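Local coordinates for interphotoreceptor retinoid-binding protein (Xenopus laevis, PDB 1J7X) that probably binds and carries retinoids between photoreceptors and the neighbouring epithelium, using a fold related to the S41 peptidases and the ClpP/crotonase clan, at residues Ile145-Asn150 with Glu219-Met224; Asp114-Val119 with Pro159-Tyr164. All coordinates share one frame; numbering follows the deposited sequence.

Contact 1: Ile145-Asn150 with Glu219-Met224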
loop_
_atom_site.group_PDB
_atom_site.type_symbol
_atom_site.label_atom_id
_atom_site.label_comp_id
_atom_site.label_asym_id
_atom_site.label_seq_id
_atom_site.Cartn_x
_atom_site.Cartn_y
_atom_site.Cartn_z
ATOM N N ILE A 145 -15.237 -6.085 -1.679
ATOM C CA ILE A 145 -14.469 -5.179 -2.513
ATOM C C ILE A 145 -13.347 -6.024 -3.111
ATOM O O ILE A 145 -12.493 -6.565 -2.375
ATOM C CB ILE A 145 -13.911 -4.003 -1.651
ATOM C CG1 ILE A 145 -15.000 -3.285 -0.865
ATOM C CG2 ILE A 145 -13.044 -3.065 -2.555
ATOM C CD1 ILE A 145 -14.422 -2.127 -0.043
ATOM N N ASP A 146 -13.404 -6.205 -4.425
ATOM C CA ASP A 146 -12.490 -7.033 -5.146
ATOM C C ASP A 146 -11.237 -6.250 -5.660
ATOM O O ASP A 146 -11.340 -5.456 -6.567
ATOM C CB ASP A 146 -13.184 -7.668 -6.318
ATOM C CG ASP A 146 -12.387 -8.774 -6.922
ATOM O OD1 ASP A 146 -11.179 -8.952 -6.595
ATOM O OD2 ASP A 146 -12.983 -9.538 -7.723
ATOM N N LEU A 147 -10.050 -6.408 -5.012
ATOM C CA LEU A 147 -8.871 -5.750 -5.432
ATOM C C LEU A 147 -7.844 -6.674 -6.014
ATOM O O LEU A 147 -6.633 -6.347 -6.148
ATOM C CB LEU A 147 -8.241 -5.030 -4.195
ATOM C CG LEU A 147 -9.115 -4.005 -3.578
ATOM C CD1 LEU A 147 -8.368 -3.342 -2.190
ATOM C CD2 LEU A 147 -9.572 -2.956 -4.545
ATOM N N ARG A 148 -8.293 -7.870 -6.315
ATOM C CA ARG A 148 -7.402 -8.862 -6.901
ATOM C C ARG A 148 -6.726 -8.413 -8.165
ATOM O O ARG A 148 -5.658 -8.943 -8.480
ATOM C CB ARG A 148 -8.107 -10.230 -7.194
ATOM C CG ARG A 148 -8.517 -10.939 -5.906
ATOM C CD ARG A 148 -9.391 -12.178 -6.192
ATOM N NE ARG A 148 -10.633 -11.818 -6.816
ATOM C CZ ARG A 148 -11.532 -12.702 -7.260
ATOM N NH1 ARG A 148 -11.332 -13.998 -7.014
ATOM N NH2 ARG A 148 -12.666 -12.281 -7.813
ATOM N N TYR A 149 -7.336 -7.507 -8.933
ATOM C CA TYR A 149 -6.760 -7.034 -10.162
ATOM C C TYR A 149 -6.301 -5.605 -10.098
ATOM O O TYR A 149 -6.060 -4.974 -11.107
ATOM C CB TYR A 149 -7.888 -7.204 -11.269
ATOM C CG TYR A 149 -8.576 -8.553 -11.164
ATOM C CD1 TYR A 149 -7.967 -9.661 -11.617
ATOM C CD2 TYR A 149 -9.768 -8.708 -10.432
ATOM C CE1 TYR A 149 -8.546 -10.926 -11.472
ATOM C CE2 TYR A 149 -10.356 -9.949 -10.271
ATOM C CZ TYR A 149 -9.754 -11.059 -10.838
ATOM O OH TYR A 149 -10.280 -12.327 -10.596
ATOM N N ASN A 150 -6.203 -5.068 -8.861
ATOM C CA ASN A 150 -5.928 -3.673 -8.644
ATOM C C ASN A 150 -4.486 -3.432 -8.341
ATOM O O ASN A 150 -3.940 -3.751 -7.286
ATOM C CB ASN A 150 -6.859 -3.138 -7.654
ATOM C CG ASN A 150 -6.872 -1.623 -7.537
ATOM O OD1 ASN A 150 -5.850 -0.917 -7.665
ATOM N ND2 ASN A 150 -8.058 -1.070 -7.279
ATOM N N GLU A 219 -2.315 -0.392 0.457
ATOM C CA GLU A 219 -2.527 0.559 1.547
ATOM C C GLU A 219 -3.915 0.559 1.980
ATOM O O GLU A 219 -4.213 0.492 3.175
ATOM C CB GLU A 219 -2.077 1.948 1.193
ATOM C CG GLU A 219 -0.575 2.117 1.257
ATOM C CD GLU A 219 -0.090 3.583 0.968
ATOM O OE1 GLU A 219 -0.848 4.523 1.283
ATOM O OE2 GLU A 219 1.082 3.708 0.437
ATOM N N PHE A 220 -4.824 0.549 0.999
ATOM C CA PHE A 220 -6.310 0.497 1.296
ATOM C C PHE A 220 -6.677 -0.739 2.030
ATOM O O PHE A 220 -7.391 -0.700 3.096
ATOM C CB PHE A 220 -7.161 0.672 0.012
ATOM C CG PHE A 220 -8.603 0.615 0.259
ATOM C CD1 PHE A 220 -9.290 1.694 0.638
ATOM C CD2 PHE A 220 -9.321 -0.579 0.058
ATOM C CE1 PHE A 220 -10.674 1.549 1.001
ATOM C CE2 PHE A 220 -10.622 -0.649 0.279
ATOM C CZ PHE A 220 -11.308 0.399 0.747
ATOM N N ALA A 221 -6.208 -1.883 1.503
ATOM C CA ALA A 221 -6.499 -3.188 2.133
ATOM C C ALA A 221 -5.901 -3.249 3.591
ATOM O O ALA A 221 -6.529 -3.698 4.584
ATOM C CB ALA A 221 -5.952 -4.384 1.332
ATOM N N TYR A 222 -4.654 -2.838 3.630
ATOM C CA TYR A 222 -3.938 -2.830 4.962
ATOM C C TYR A 222 -4.700 -2.003 6.018
ATOM O O TYR A 222 -4.978 -2.462 7.145
ATOM C CB TYR A 222 -2.511 -2.332 4.799
ATOM C CG TYR A 222 -1.751 -2.373 6.089
ATOM C CD1 TYR A 222 -1.195 -3.545 6.572
ATOM C CD2 TYR A 222 -1.698 -1.228 6.869
ATOM C CE1 TYR A 222 -0.524 -3.541 7.868
ATOM C CE2 TYR A 222 -1.083 -1.247 8.163
ATOM C CZ TYR A 222 -0.474 -2.413 8.606
ATOM O OH TYR A 222 0.136 -2.447 9.837
ATOM N N LEU A 223 -5.075 -0.802 5.574
ATOM C CA LEU A 223 -5.812 0.124 6.444
ATOM C C LEU A 223 -7.173 -0.355 6.842
ATOM O O LEU A 223 -7.581 -0.298 8.059
ATOM C CB LEU A 223 -5.849 1.520 5.814
ATOM C CG LEU A 223 -4.492 2.161 5.838
ATOM C CD1 LEU A 223 -4.615 3.433 5.048
ATOM C CD2 LEU A 223 -3.987 2.504 7.323
HETATM N N MSE A 224 -7.875 -1.017 5.924
HETATM C CA MSE A 224 -9.149 -1.608 6.270
HETATM C C MSE A 224 -8.932 -2.693 7.266
HETATM O O MSE A 224 -9.776 -2.894 8.156
HETATM C CB MSE A 224 -9.949 -2.110 5.043
HETATM C CG MSE A 224 -11.490 -1.567 5.099
HETATM SE SE MSE A 224 -11.939 -0.051 4.778
HETATM C CE MSE A 224 -11.809 0.535 5.982
#
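Ile145 and Leu147 make a small, buried, wholly apolar contact with Phe220 and Ala221, where the last part of strand 142-146 and the turn beyond pack on helix 216-226, with its centre about 8 Å from the centre of the chain. Ile145 and Leu147 each bring CD1 to the rim of the Phe220 ring, close to its plane. Leu147 CD1 lies 3.7 Å from Phe220 CD2, and Ile145 CD1 sits 4.1 Å from Phe220 CZ. Phe220 has CG anti to its backbone N (chi1 179°), which carries the ring off the helix toward the strand. Leu147 CD1 also reaches the methyl of Ala221, more loosely, 4.4 Å from its CB. Strand 142-146 is an inner strand of the six-stranded mixed sheet, running parallel to both neighbours, as expected of the ClpP/crotonase fold; helix 216-226 follows the adjacent strand 204-209. Leu161 and Leu162 of helix 158-163 also touch Phe220.

Polar bonds on the side remote from the helix shape the turn. Asp146 OD1 accepts the backbone N of Arg148, closing an Asx turn, and from the opposite face of the carboxylate plane takes Arg148 NE. The guanidinium grips side-on, with Arg148 NH2 2.8 Å from Asp146 OD2 and an N-H...O angle of 168°. A type I turn, Leu147 to Asn150, follows directly, closed by Asn150 N to Leu147 O at 3.0 Å.

Contact 2: Asp114-Val119 with Pro159-Tyr164; sequences DQFADV and PLLLSY
Phe116 and Val119 meet Leu161 and Leu160 in two separate apolar touches that join a connecting loop to helix 158-163. In this ClpP/crotonase-type fold the loop leads from strand 108-112 of the mixed sheet into helix 119-137, and helix 158-163 comes after the next strand, 142-146, so the contact joins two consecutive strand-to-helix connections. The backbones stay well apart, the nearest CA atoms being those of Val119 and Leu160 at 8.1 Å, and the space between is bridged by side chains.

Of the apolar contacts, that of Phe116 with Leu161 is the closer. Leu161 CD2 comes obliquely to the ring at its outer end, 3.5 Å from Phe116 CE2 and 3.8 Å from Phe116 CZ, and the two side chains cross at about a right angle. With chi1 at 175°, Leu161 extends away from its own N, and its second torsion then presents the CD2 branch to the ring. Nearer the start of helix 119-137, Val119 CG2 and Leu160 CD2 are 4.4 Å apart, a looser touch in a partly exposed setting. Phe116 also meets the ring of Phe113 with planes at about 55°, and Leu160 packs on Ile122.

Polar bonds order each segment internally or tie it to its surroundings. Asp118 is the N-cap of helix 119-137, its side chain capping a backbone N just beyond Val119; its OD1 is hydrogen-bonded to Thr156 OG1, and that hydroxyl to Val119 N. In helix 158-163, Pro159 O accepts two donors from one residue, which arrive from opposite faces of the carbonyl plane: Ser163 N at 3.1 Å and Ser163 OG at 2.8 Å, the hydroxyl tilted 33° from that plane.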
loop_
_atom_site.group_PDB
_atom_site.type_symbol
_atom_site.label_atom_id
_atom_site.label_comp_id
_atom_site.label_asym_id
_atom_site.label_seq_id
_atom_site.Cartn_x
_atom_site.Cartn_y
_atom_site.Cartn_z
ATOM N N ASP A 114 -9.847 -1.567 -10.578
ATOM C CA ASP A 114 -8.526 -2.080 -10.758
ATOM C C ASP A 114 -7.333 -1.053 -10.731
ATOM O O ASP A 114 -6.199 -1.402 -11.120
ATOM C CB ASP A 114 -8.444 -2.811 -12.041
ATOM C CG ASP A 114 -9.369 -3.970 -12.146
ATOM O OD1 ASP A 114 -9.966 -4.416 -11.178
ATOM O OD2 ASP A 114 -9.571 -4.486 -13.283
ATOM N N GLN A 115 -7.654 0.178 -10.340
ATOM C CA GLN A 115 -6.645 1.184 -10.162
ATOM C C GLN A 115 -7.117 2.175 -9.103
ATOM O O GLN A 115 -8.271 2.174 -8.816
ATOM C CB GLN A 115 -6.386 1.863 -11.501
ATOM C CG GLN A 115 -7.486 2.616 -12.042
ATOM C CD GLN A 115 -7.097 3.361 -13.286
ATOM O OE1 GLN A 115 -7.099 2.751 -14.412
ATOM N NE2 GLN A 115 -6.910 4.677 -13.145
ATOM N N PHE A 116 -6.219 2.994 -8.578
ATOM C CA PHE A 116 -6.511 4.072 -7.630
ATOM C C PHE A 116 -5.981 5.329 -8.384
ATOM O O PHE A 116 -4.827 5.504 -8.577
ATOM C CB PHE A 116 -5.781 3.868 -6.317
ATOM C CG PHE A 116 -6.551 3.051 -5.343
ATOM C CD1 PHE A 116 -6.551 1.695 -5.445
ATOM C CD2 PHE A 116 -7.226 3.670 -4.289
ATOM C CE1 PHE A 116 -7.317 0.984 -4.577
ATOM C CE2 PHE A 116 -7.940 2.946 -3.382
ATOM C CZ PHE A 116 -7.974 1.606 -3.521
ATOM N N ALA A 117 -6.849 6.189 -8.783
ATOM C CA ALA A 117 -6.425 7.442 -9.394
ATOM C C ALA A 117 -6.123 8.494 -8.308
ATOM O O ALA A 117 -6.540 8.341 -7.180
ATOM C CB ALA A 117 -7.528 7.922 -10.245
ATOM N N ASP A 118 -5.398 9.516 -8.701
ATOM C CA ASP A 118 -5.026 10.588 -7.824
ATOM C C ASP A 118 -6.326 11.283 -7.313
ATOM O O ASP A 118 -7.358 11.284 -8.002
ATOM C CB ASP A 118 -4.168 11.628 -8.564
ATOM C CG ASP A 118 -3.692 12.716 -7.646
ATOM O OD1 ASP A 118 -2.758 12.463 -6.853
ATOM O OD2 ASP A 118 -4.319 13.801 -7.609
ATOM N N VAL A 119 -6.220 11.848 -6.126
ATOM C CA VAL A 119 -7.390 12.488 -5.566
ATOM C C VAL A 119 -7.943 13.618 -6.508
ATOM O O VAL A 119 -9.125 13.958 -6.442
ATOM C CB VAL A 119 -7.160 12.935 -4.105
ATOM C CG1 VAL A 119 -6.234 14.121 -4.046
ATOM C CG2 VAL A 119 -8.497 13.189 -3.398
ATOM N N PRO A 159 -7.413 8.053 1.808
ATOM C CA PRO A 159 -8.180 8.504 2.943
ATOM C C PRO A 159 -9.637 8.783 2.629
ATOM O O PRO A 159 -10.535 8.434 3.374
ATOM C CB PRO A 159 -7.405 9.752 3.430
ATOM C CG PRO A 159 -5.954 9.463 2.943
ATOM C CD PRO A 159 -6.148 8.778 1.568
ATOM N N LEU A 160 -9.878 9.407 1.509
ATOM C CA LEU A 160 -11.217 9.736 1.063
ATOM C C LEU A 160 -12.014 8.486 0.865
ATOM O O LEU A 160 -13.137 8.379 1.343
ATOM C CB LEU A 160 -11.132 10.587 -0.225
ATOM C CG LEU A 160 -12.556 10.932 -0.770
ATOM C CD1 LEU A 160 -13.287 11.718 0.276
ATOM C CD2 LEU A 160 -12.452 11.749 -2.076
ATOM N N LEU A 161 -11.461 7.498 0.158
ATOM C CA LEU A 161 -12.188 6.257 -0.024
ATOM C C LEU A 161 -12.520 5.582 1.272
ATOM O O LEU A 161 -13.597 5.072 1.496
ATOM C CB LEU A 161 -11.429 5.317 -0.961
ATOM C CG LEU A 161 -12.017 3.947 -1.157
ATOM C CD1 LEU A 161 -13.349 4.059 -1.767
ATOM C CD2 LEU A 161 -11.194 2.994 -2.066
ATOM N N LEU A 162 -11.544 5.491 2.150
ATOM C CA LEU A 162 -11.731 4.835 3.388
ATOM C C LEU A 162 -12.910 5.442 4.164
ATOM O O LEU A 162 -13.651 4.746 4.840
ATOM C CB LEU A 162 -10.468 4.961 4.170
ATOM C CG LEU A 162 -9.307 4.042 3.838
ATOM C CD1 LEU A 162 -8.038 4.518 4.597
ATOM C CD2 LEU A 162 -9.577 2.646 4.186
ATOM N N SER A 163 -13.071 6.745 4.014
ATOM C CA SER A 163 -14.113 7.533 4.735
ATOM C C SER A 163 -15.499 7.106 4.429
ATOM O O SER A 163 -16.401 7.325 5.232
ATOM C CB SER A 163 -13.928 8.995 4.482
ATOM O OG SER A 163 -12.622 9.467 4.914
ATOM N N TYR A 164 -15.697 6.406 3.327
ATOM C CA TYR A 164 -17.024 5.844 3.033
ATOM C C TYR A 164 -17.388 4.655 3.903
ATOM O O TYR A 164 -18.544 4.185 3.873
ATOM C CB TYR A 164 -17.147 5.467 1.518
ATOM C CG TYR A 164 -17.277 6.655 0.609
ATOM C CD1 TYR A 164 -16.169 7.371 0.167
ATOM C CD2 TYR A 164 -18.471 6.985 0.060
ATOM C CE1 TYR A 164 -16.244 8.493 -0.629
ATOM C CE2 TYR A 164 -18.595 8.162 -0.699
ATOM C CZ TYR A 164 -17.506 8.867 -1.089
ATOM O OH TYR A 164 -17.647 9.976 -1.917
#

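Overall arrangement
The two contacts lie about 10 Å apart between centres, within the region related to S41 peptidases. Their segments alternate along the sequence: 114-119, 145-150, 159-164, then 219-224. Strands 108-112, 142-146 and 204-209 are neighbours in the mixed sheet; 114-119 follows the first, 145-150 includes the last part of the second, and helices 158-163 and 216-226 come after the second and third, so the contacts tie together consecutive strand-to-helix units of one sheet. Two places join them directly. Phe220 CE1 of contact 1 lies 3.4 Å from Leu161 CD2 of contact 2, making the packing of helices 158-163 and 216-226 continuous, while Asn150 CG packs 3.3 Å from Asp114 C where the two loops meet.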